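Alpha-/beta-galactoside alpha-2,3-sialyltransferase (Photobacterium phosphoreum, PDB 2ZWI) probably transfers sialic acid from a CMP-linked donor to galactosides in an alpha-2,3 linkage, and binds CMP and zinc. Local coordinates at residues I309-G322 against S328-Y340. Numbering follows the deposited sequence.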
loop_
_atom_site.group_PDB
_atom_site.type_symbol
_atom_site.label_atom_id
_atom_site.label_comp_id
_atom_site.label_asym_id
_atom_site.label_seq_id
_atom_site.Cartn_x
_atom_site.Cartn_y
_atom_site.Cartn_z
ATOM N N ILE A 309 -7.103 -9.270 -2.246
ATOM C CA ILE A 309 -6.346 -9.399 -3.482
ATOM C C ILE A 309 -5.365 -10.573 -3.380
ATOM O O ILE A 309 -5.318 -11.431 -4.266
ATOM C CB ILE A 309 -5.598 -8.091 -3.861
ATOM C CG1 ILE A 309 -6.597 -6.948 -4.091
ATOM C CG2 ILE A 309 -4.758 -8.320 -5.115
ATOM C CD1 ILE A 309 -5.978 -5.549 -4.040
ATOM N N MET A 310 -4.579 -10.595 -2.307
ATOM C CA MET A 310 -3.496 -11.576 -2.175
ATOM C C MET A 310 -4.035 -13.011 -2.107
ATOM O O MET A 310 -3.406 -13.938 -2.639
ATOM C CB MET A 310 -2.598 -11.256 -0.967
ATOM C CG MET A 310 -1.245 -11.973 -0.992
ATOM S SD MET A 310 -0.265 -11.578 -2.453
ATOM C CE MET A 310 0.559 -10.078 -1.937
ATOM N N THR A 311 -5.211 -13.171 -1.490
ATOM C CA THR A 311 -5.842 -14.481 -1.324
ATOM C C THR A 311 -6.720 -14.893 -2.515
ATOM O O THR A 311 -7.403 -15.919 -2.466
ATOM C CB THR A 311 -6.630 -14.593 0.025
ATOM O OG1 THR A 311 -7.690 -13.627 0.082
ATOM C CG2 THR A 311 -5.707 -14.401 1.210
ATOM N N ASP A 312 -6.676 -14.090 -3.585
ATOM C CA ASP A 312 -7.471 -14.283 -4.796
ATOM C C ASP A 312 -8.981 -14.381 -4.501
ATOM O O ASP A 312 -9.667 -15.265 -5.013
ATOM C CB ASP A 312 -6.955 -15.504 -5.591
ATOM C CG ASP A 312 -7.489 -15.560 -7.015
ATOM O OD1 ASP A 312 -7.540 -16.679 -7.562
ATOM O OD2 ASP A 312 -7.866 -14.510 -7.592
ATOM N N ALA A 313 -9.486 -13.472 -3.669
ATOM C CA ALA A 313 -10.910 -13.428 -3.357
ATOM C C ALA A 313 -11.499 -12.143 -3.922
ATOM O O ALA A 313 -11.974 -11.285 -3.187
ATOM C CB ALA A 313 -11.130 -13.524 -1.866
ATOM N N LEU A 314 -11.458 -12.028 -5.246
ATOM C CA LEU A 314 -11.835 -10.791 -5.938
ATOM C C LEU A 314 -13.208 -10.931 -6.581
ATOM O O LEU A 314 -13.561 -12.027 -7.013
ATOM C CB LEU A 314 -10.791 -10.440 -7.004
ATOM C CG LEU A 314 -9.668 -9.428 -6.715
ATOM C CD1 LEU A 314 -9.605 -8.935 -5.261
ATOM C CD2 LEU A 314 -8.354 -10.025 -7.159
ATOM N N PRO A 315 -13.965 -9.816 -6.668
ATOM C CA PRO A 315 -15.284 -9.828 -7.275
ATOM C C PRO A 315 -15.155 -9.637 -8.780
ATOM O O PRO A 315 -14.036 -9.512 -9.300
ATOM C CB PRO A 315 -15.944 -8.598 -6.656
ATOM C CG PRO A 315 -14.814 -7.619 -6.555
ATOM C CD PRO A 315 -13.604 -8.460 -6.199
ATOM N N ASP A 316 -16.289 -9.596 -9.467
ATOM C CA ASP A 316 -16.292 -9.381 -10.894
ATOM C C ASP A 316 -16.082 -7.914 -11.221
ATOM O O ASP A 316 -15.488 -7.572 -12.253
ATOM C CB ASP A 316 -17.596 -9.897 -11.495
ATOM C CG ASP A 316 -17.711 -11.398 -11.385
ATOM O OD1 ASP A 316 -16.965 -12.089 -12.110
ATOM O OD2 ASP A 316 -18.516 -11.884 -10.559
ATOM N N ALA A 317 -16.552 -7.052 -10.324
ATOM C CA ALA A 317 -16.546 -5.633 -10.568
ATOM C C ALA A 317 -16.480 -4.866 -9.274
ATOM O O ALA A 317 -16.798 -5.384 -8.193
ATOM C CB ALA A 317 -17.785 -5.207 -11.380
ATOM N N VAL A 318 -16.090 -3.605 -9.409
ATOM C CA VAL A 318 -15.833 -2.757 -8.275
ATOM C C VAL A 318 -16.291 -1.350 -8.637
ATOM O O VAL A 318 -16.430 -1.018 -9.818
ATOM C CB VAL A 318 -14.315 -2.844 -7.930
ATOM C CG1 VAL A 318 -13.511 -1.677 -8.520
ATOM C CG2 VAL A 318 -14.105 -3.003 -6.454
ATOM N N GLY A 319 -16.585 -0.551 -7.619
ATOM C CA GLY A 319 -16.904 0.867 -7.790
ATOM C C GLY A 319 -16.978 1.504 -6.416
ATOM O O GLY A 319 -17.057 0.804 -5.406
ATOM N N GLY A 320 -16.921 2.827 -6.356
ATOM C CA GLY A 320 -17.074 3.482 -5.074
ATOM C C GLY A 320 -16.325 4.777 -4.988
ATOM O O GLY A 320 -16.366 5.586 -5.904
ATOM N N MET A 321 -15.627 4.950 -3.878
ATOM C CA MET A 321 -15.068 6.233 -3.497
ATOM C C MET A 321 -13.569 6.235 -3.712
ATOM O O MET A 321 -12.927 5.196 -3.570
ATOM C CB MET A 321 -15.393 6.501 -2.016
ATOM C CG MET A 321 -16.826 6.061 -1.579
ATOM S SD MET A 321 -18.099 6.965 -2.493
ATOM C CE MET A 321 -17.504 8.660 -2.267
ATOM N N GLY A 322 -13.016 7.396 -4.067
ATOM C CA GLY A 322 -11.570 7.556 -4.250
ATOM C C GLY A 322 -10.820 6.953 -3.079
ATOM O O GLY A 322 -11.119 7.277 -1.930
ATOM N N SER A 328 -4.052 -0.985 -6.063
ATOM C CA SER A 328 -3.537 -2.359 -5.991
ATOM C C SER A 328 -4.479 -3.380 -6.629
ATOM O O SER A 328 -4.122 -4.554 -6.792
ATOM C CB SER A 328 -3.222 -2.751 -4.548
ATOM O OG SER A 328 -4.378 -2.688 -3.742
ATOM N N LEU A 329 -5.678 -2.932 -6.985
ATOM C CA LEU A 329 -6.674 -3.799 -7.587
ATOM C C LEU A 329 -6.187 -4.287 -8.950
ATOM O O LEU A 329 -5.755 -3.481 -9.771
ATOM C CB LEU A 329 -7.992 -3.039 -7.741
ATOM C CG LEU A 329 -9.258 -3.824 -8.051
ATOM C CD1 LEU A 329 -9.613 -4.736 -6.898
ATOM C CD2 LEU A 329 -10.381 -2.865 -8.334
ATOM N N PRO A 330 -6.223 -5.613 -9.185
ATOM C CA PRO A 330 -5.858 -6.114 -10.518
ATOM C C PRO A 330 -6.761 -5.539 -11.610
ATOM O O PRO A 330 -7.963 -5.350 -11.382
ATOM C CB PRO A 330 -6.054 -7.624 -10.384
ATOM C CG PRO A 330 -5.879 -7.887 -8.884
ATOM C CD PRO A 330 -6.541 -6.710 -8.249
ATOM N N ASN A 331 -6.187 -5.246 -12.778
ATOM C CA ASN A 331 -6.930 -4.581 -13.863
ATOM C C ASN A 331 -7.940 -5.473 -14.601
ATOM O O ASN A 331 -8.658 -4.999 -15.479
ATOM C CB ASN A 331 -5.973 -3.875 -14.852
ATOM C CG ASN A 331 -5.018 -4.836 -15.563
ATOM O OD1 ASN A 331 -3.959 -4.426 -16.049
ATOM N ND2 ASN A 331 -5.385 -6.105 -15.630
ATOM N N THR A 332 -7.987 -6.757 -14.227
ATOM C CA THR A 332 -8.994 -7.713 -14.717
ATOM C C THR A 332 -10.355 -7.478 -14.060
ATOM O O THR A 332 -11.385 -7.895 -14.592
ATOM C CB THR A 332 -8.596 -9.171 -14.381
ATOM O OG1 THR A 332 -8.215 -9.228 -13.010
ATOM C CG2 THR A 332 -7.423 -9.638 -15.235
ATOM N N VAL A 333 -10.372 -6.857 -12.883
ATOM C CA VAL A 333 -11.656 -6.493 -12.272
ATOM C C VAL A 333 -12.174 -5.170 -12.849
ATOM O O VAL A 333 -11.460 -4.174 -12.883
ATOM C CB VAL A 333 -11.684 -6.625 -10.687
ATOM C CG1 VAL A 333 -10.291 -6.755 -10.095
ATOM C CG2 VAL A 333 -12.524 -5.542 -10.000
ATOM N N GLU A 334 -13.397 -5.191 -13.350
ATOM C CA GLU A 334 -14.005 -4.009 -13.956
ATOM C C GLU A 334 -14.268 -2.902 -12.932
ATOM O O GLU A 334 -14.887 -3.142 -11.902
ATOM C CB GLU A 334 -15.306 -4.389 -14.655
ATOM C CG GLU A 334 -16.037 -3.191 -15.293
ATOM C CD GLU A 334 -17.486 -3.492 -15.666
ATOM O OE1 GLU A 334 -18.013 -4.562 -15.287
ATOM O OE2 GLU A 334 -18.107 -2.639 -16.336
ATOM N N ASN A 335 -13.803 -1.690 -13.226
ATOM C CA ASN A 335 -14.117 -0.522 -12.408
ATOM C C ASN A 335 -15.304 0.232 -13.019
ATOM O O ASN A 335 -15.170 0.819 -14.086
ATOM C CB ASN A 335 -12.893 0.395 -12.317
ATOM C CG ASN A 335 -13.050 1.512 -11.288
ATOM O OD1 ASN A 335 -12.206 2.402 -11.209
ATOM N ND2 ASN A 335 -14.120 1.479 -10.511
ATOM N N LYS A 336 -16.458 0.209 -12.356
ATOM C CA LYS A 336 -17.658 0.820 -12.921
ATOM C C LYS A 336 -17.756 2.340 -12.752
ATOM O O LYS A 336 -18.309 3.021 -13.616
ATOM C CB LYS A 336 -18.934 0.130 -12.408
ATOM C CG LYS A 336 -19.107 -1.298 -12.918
ATOM C CD LYS A 336 -20.517 -1.790 -12.685
ATOM C CE LYS A 336 -20.694 -3.229 -13.117
ATOM N NZ LYS A 336 -20.506 -3.410 -14.565
ATOM N N PHE A 337 -17.227 2.863 -11.644
ATOM C CA PHE A 337 -17.274 4.297 -11.329
ATOM C C PHE A 337 -16.420 4.581 -10.095
ATOM O O PHE A 337 -16.269 3.709 -9.240
ATOM C CB PHE A 337 -18.721 4.775 -11.083
ATOM C CG PHE A 337 -19.460 3.996 -10.014
ATOM C CD1 PHE A 337 -19.334 4.337 -8.667
ATOM C CD2 PHE A 337 -20.272 2.917 -10.356
ATOM C CE1 PHE A 337 -20.004 3.619 -7.680
ATOM C CE2 PHE A 337 -20.945 2.193 -9.373
ATOM C CZ PHE A 337 -20.808 2.549 -8.032
ATOM N N ILE A 338 -15.839 5.780 -10.016
ATOM C CA ILE A 338 -15.242 6.260 -8.764
ATOM C C ILE A 338 -15.747 7.667 -8.454
ATOM O O ILE A 338 -15.712 8.549 -9.317
ATOM C CB ILE A 338 -13.684 6.269 -8.777
ATOM C CG1 ILE A 338 -13.108 4.914 -9.214
ATOM C CG2 ILE A 338 -13.144 6.619 -7.394
ATOM C CD1 ILE A 338 -11.559 4.890 -9.236
ATOM N N PHE A 339 -16.233 7.865 -7.231
ATOM C CA PHE A 339 -16.641 9.188 -6.768
ATOM C C PHE A 339 -15.562 9.815 -5.918
ATOM O O PHE A 339 -14.970 9.165 -5.052
ATOM C CB PHE A 339 -17.954 9.153 -5.985
ATOM C CG PHE A 339 -19.176 9.125 -6.861
ATOM C CD1 PHE A 339 -19.972 10.262 -7.005
ATOM C CD2 PHE A 339 -19.515 7.970 -7.562
ATOM C CE1 PHE A 339 -21.098 10.244 -7.830
ATOM C CE2 PHE A 339 -20.629 7.947 -8.392
ATOM C CZ PHE A 339 -21.427 9.079 -8.522
ATOM N N TYR A 340 -15.337 11.092 -6.171
ATOM C CA TYR A 340 -14.339 11.864 -5.455
ATOM C C TYR A 340 -14.982 13.076 -4.779
ATOM O O TYR A 340 -15.898 13.692 -5.325
ATOM C CB TYR A 340 -13.271 12.352 -6.432
ATOM C CG TYR A 340 -12.535 11.262 -7.185
ATOM C CD1 TYR A 340 -13.027 10.766 -8.395
ATOM C CD2 TYR A 340 -11.339 10.731 -6.686
ATOM C CE1 TYR A 340 -12.335 9.770 -9.101
ATOM C CE2 TYR A 340 -10.646 9.740 -7.379
ATOM C CZ TYR A 340 -11.147 9.269 -8.585
ATOM O OH TYR A 340 -10.458 8.296 -9.278
#
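Val318 and Lys336 meet through the backbone: Lys336 N gives its hydrogen to Val318 O at 2.8 Å, almost straight at 175°. With Val318 N to Glu334 O, also 2.8 Å, this bond belongs to a parallel ladder between strands 317-321 and 334-340, whose axes run within 9° of each other. Val318 pairs with Asn335 but Gly320 with Ile338, so the second strand carries one extra residue, a beta bulge. Beyond it hydrogen bonds resume from Gly320 N to Phe337 O, Phe339 N to Gly320 O and Gly322 N to Phe339 O. Opposite the bulge lie two glycines: Gly320 has backbone angles that call for glycine, and Gly319 CA lies over the Phe337 ring (chi1 55°, CG between the backbone N and carbonyl carbon) in a CH-pi contact, 4.2 Å from the centroid.

On the face carrying Val318 and Asn335, the loop before strand 334-340 packs in: Val318 CG1 meets Leu329 CD2 tip to tip at a tight 3.4 Å, while Val333 CG2 packs on Val318 CB. Farther along, Leu314 CD2 and Ile309 CG2 close on the Pro330 ring, the former at 3.7 Å from CG. On the face of Ala317 and Met321, Lys336 NZ makes a salt bridge to Glu334 OE1 (2.8 Å) in its own strand, from above the carboxylate plane, and Lys336 CE lies beside Ala317 CB; Met321 CE rests against Phe339 CB.

Strand 236-240 pairs with the other edge of 317-321, and helix 249-259 covers Met321, Phe337 and Phe339. Helix 325-328 links the two strands in a beta-alpha-beta unit of the parallel, Rossmann-like CMP-binding domain expected of a GT-B glycosyltransferase, with Leu329 beside Phe305 of the nucleotide pocket.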